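Local coordinates for evasin-3 (Rhipicephalus sanguineus, PDB 6I31), which binds and neutralises host CXC chemokines such as CXCL8, disrupting the CXCL8 homodimer and blocking its interaction with the receptor CXCR2, at residues Val20-Asn25 against Glu32-Cys37. Numbering follows the deposited sequence.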
loop_
_atom_site.group_PDB
_atom_site.type_symbol
_atom_site.label_atom_id
_atom_site.label_comp_id
_atom_site.label_asym_id
_atom_site.label_seq_id
_atom_site.Cartn_x
_atom_site.Cartn_y
_atom_site.Cartn_z
ATOM N N VAL A 20 -0.095 -2.257 2.663
ATOM C CA VAL A 20 1.356 -2.239 2.758
ATOM C C VAL A 20 1.872 -0.870 2.324
ATOM O O VAL A 20 1.171 -0.125 1.633
ATOM C CB VAL A 20 2.052 -3.405 1.980
ATOM C CG1 VAL A 20 1.603 -4.782 2.486
ATOM C CG2 VAL A 20 1.828 -3.284 0.470
ATOM N N SER A 21 3.135 -0.579 2.664
ATOM C CA SER A 21 3.766 0.672 2.273
ATOM C C SER A 21 4.034 0.762 0.782
ATOM O O SER A 21 4.352 -0.231 0.120
ATOM C CB SER A 21 5.047 0.909 3.078
ATOM O OG SER A 21 5.663 2.129 2.689
ATOM N N CYS A 22 3.897 1.969 0.255
ATOM C CA CYS A 22 4.172 2.304 -1.131
ATOM C C CYS A 22 5.377 3.280 -1.156
ATOM O O CYS A 22 5.654 3.969 -2.133
ATOM C CB CYS A 22 2.897 2.862 -1.762
ATOM S SG CYS A 22 3.109 3.582 -3.401
ATOM N N ASN A 23 6.120 3.275 -0.021
ATOM C CA ASN A 23 7.369 3.958 0.319
ATOM C C ASN A 23 7.506 5.407 -0.158
ATOM O O ASN A 23 8.487 5.747 -0.824
ATOM C CB ASN A 23 8.567 3.112 -0.186
ATOM C CG ASN A 23 8.553 1.704 0.360
ATOM O OD1 ASN A 23 8.670 1.475 1.572
ATOM N ND2 ASN A 23 8.366 0.739 -0.522
ATOM N N LYS A 24 6.579 6.282 0.251
ATOM C CA LYS A 24 6.632 7.689 -0.135
ATOM C C LYS A 24 5.826 8.570 0.840
ATOM O O LYS A 24 4.744 8.167 1.239
ATOM C CB LYS A 24 6.114 7.850 -1.579
ATOM C CG LYS A 24 6.283 9.248 -2.158
ATOM C CD LYS A 24 5.961 9.279 -3.649
ATOM C CE LYS A 24 5.898 10.686 -4.206
ATOM N NZ LYS A 24 7.051 11.535 -3.801
ATOM N N ASN A 25 6.346 9.765 1.196
ATOM C CA ASN A 25 5.602 10.714 2.031
ATOM C C ASN A 25 4.600 11.416 1.115
ATOM O O ASN A 25 4.834 11.547 -0.091
ATOM C CB ASN A 25 6.520 11.802 2.649
ATOM C CG ASN A 25 7.692 11.309 3.454
ATOM O OD1 ASN A 25 8.639 12.048 3.730
ATOM N ND2 ASN A 25 7.677 10.058 3.827
ATOM N N GLU A 32 0.005 13.381 -4.775
ATOM C CA GLU A 32 1.378 12.943 -4.561
ATOM C C GLU A 32 1.633 11.437 -4.553
ATOM O O GLU A 32 2.784 11.031 -4.703
ATOM C CB GLU A 32 1.902 13.535 -3.267
ATOM C CG GLU A 32 2.989 14.566 -3.447
ATOM C CD GLU A 32 3.664 14.805 -2.119
ATOM O OE1 GLU A 32 3.052 15.471 -1.252
ATOM O OE2 GLU A 32 4.784 14.279 -1.924
ATOM N N CYS A 33 0.615 10.608 -4.358
ATOM C CA CYS A 33 0.889 9.178 -4.319
ATOM C C CYS A 33 0.944 8.541 -5.690
ATOM O O CYS A 33 0.181 8.951 -6.564
ATOM C CB CYS A 33 -0.088 8.454 -3.401
ATOM S SG CYS A 33 0.188 8.806 -1.645
ATOM N N PRO A 34 1.787 7.503 -5.886
ATOM C CA PRO A 34 1.781 6.795 -7.181
ATOM C C PRO A 34 0.409 6.179 -7.426
ATOM O O PRO A 34 -0.331 5.899 -6.490
ATOM C CB PRO A 34 2.843 5.704 -7.004
ATOM C CG PRO A 34 3.701 6.177 -5.879
ATOM C CD PRO A 34 2.740 6.875 -4.952
ATOM N N GLU A 35 0.068 5.954 -8.688
ATOM C CA GLU A 35 -1.230 5.404 -9.097
ATOM C C GLU A 35 -1.395 4.020 -8.455
ATOM O O GLU A 35 -0.437 3.273 -8.409
ATOM C CB GLU A 35 -1.255 5.317 -10.643
ATOM C CG GLU A 35 -1.021 6.673 -11.326
ATOM C CD GLU A 35 0.402 7.132 -11.640
ATOM O OE1 GLU A 35 1.380 6.615 -11.043
ATOM O OE2 GLU A 35 0.534 8.024 -12.509
ATOM N N GLY A 36 -2.562 3.701 -7.909
ATOM C CA GLY A 36 -2.726 2.403 -7.234
ATOM C C GLY A 36 -2.387 2.429 -5.751
ATOM O O GLY A 36 -2.529 1.412 -5.049
ATOM N N CYS A 37 -1.910 3.603 -5.282
ATOM C CA CYS A 37 -1.612 3.885 -3.876
ATOM C C CYS A 37 -2.546 4.953 -3.360
ATOM O O CYS A 37 -3.107 5.721 -4.143
ATOM C CB CYS A 37 -0.164 4.319 -3.697
ATOM S SG CYS A 37 1.022 3.128 -4.361
#
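Cys-22 and Cys-37 are joined by a disulfide, and that covalent link is the heart of this contact. With Cys-22 SG anti to its backbone N (chi1 170°) and Cys-37 SG beside its own N (chi1 -55°), each side chain carries its sulfur to the other; the CB–S–S–CB torsion is 77°. Pro-34 comes up beside the bridge: CG and CD of its ring lie against Cys-22 SG, CG at 3.6 Å. The loop carrying these partners folds back through a type II turn from Pro-34 to Cys-37, closed by Cys-37 N donating to Pro-34 O at 3.0 Å, with Gly-36 at its third position.

On the other side of the corner at Asn-23, Lys-24 stretches over residues 32-34. Its chain runs extended until it bends at chi4. The closest approach to the loop is made by a methylene, CE, 3.2 Å from Glu-32 O, while CD is 4.2 Å from Pro-34 CD. Glu-32 crosses the lysine at about a right angle. Its OE2 stays 4.0 Å from Lys-24 NZ, too long for a salt bridge, though opposite charges this close probably attract. The corner itself is braced by an ST turn, in which Asn-23 N donates to Ser-21 OG.

In strand 47-55, the backbone of Cys-50 is hydrogen-bonded to those of Cys-22 and Lys-24. Cys-50 also forms a disulfide with Cys-33, and Cys-26 forms one with Cys-39. The six cysteines thus pair first to fourth, second to fifth and third to sixth; the third-to-sixth bridge threading the ring closed by the other two and the backbone between them is the cystine knot of the knottin scaffold, which in this evasin directs CXC-chemokine specificity.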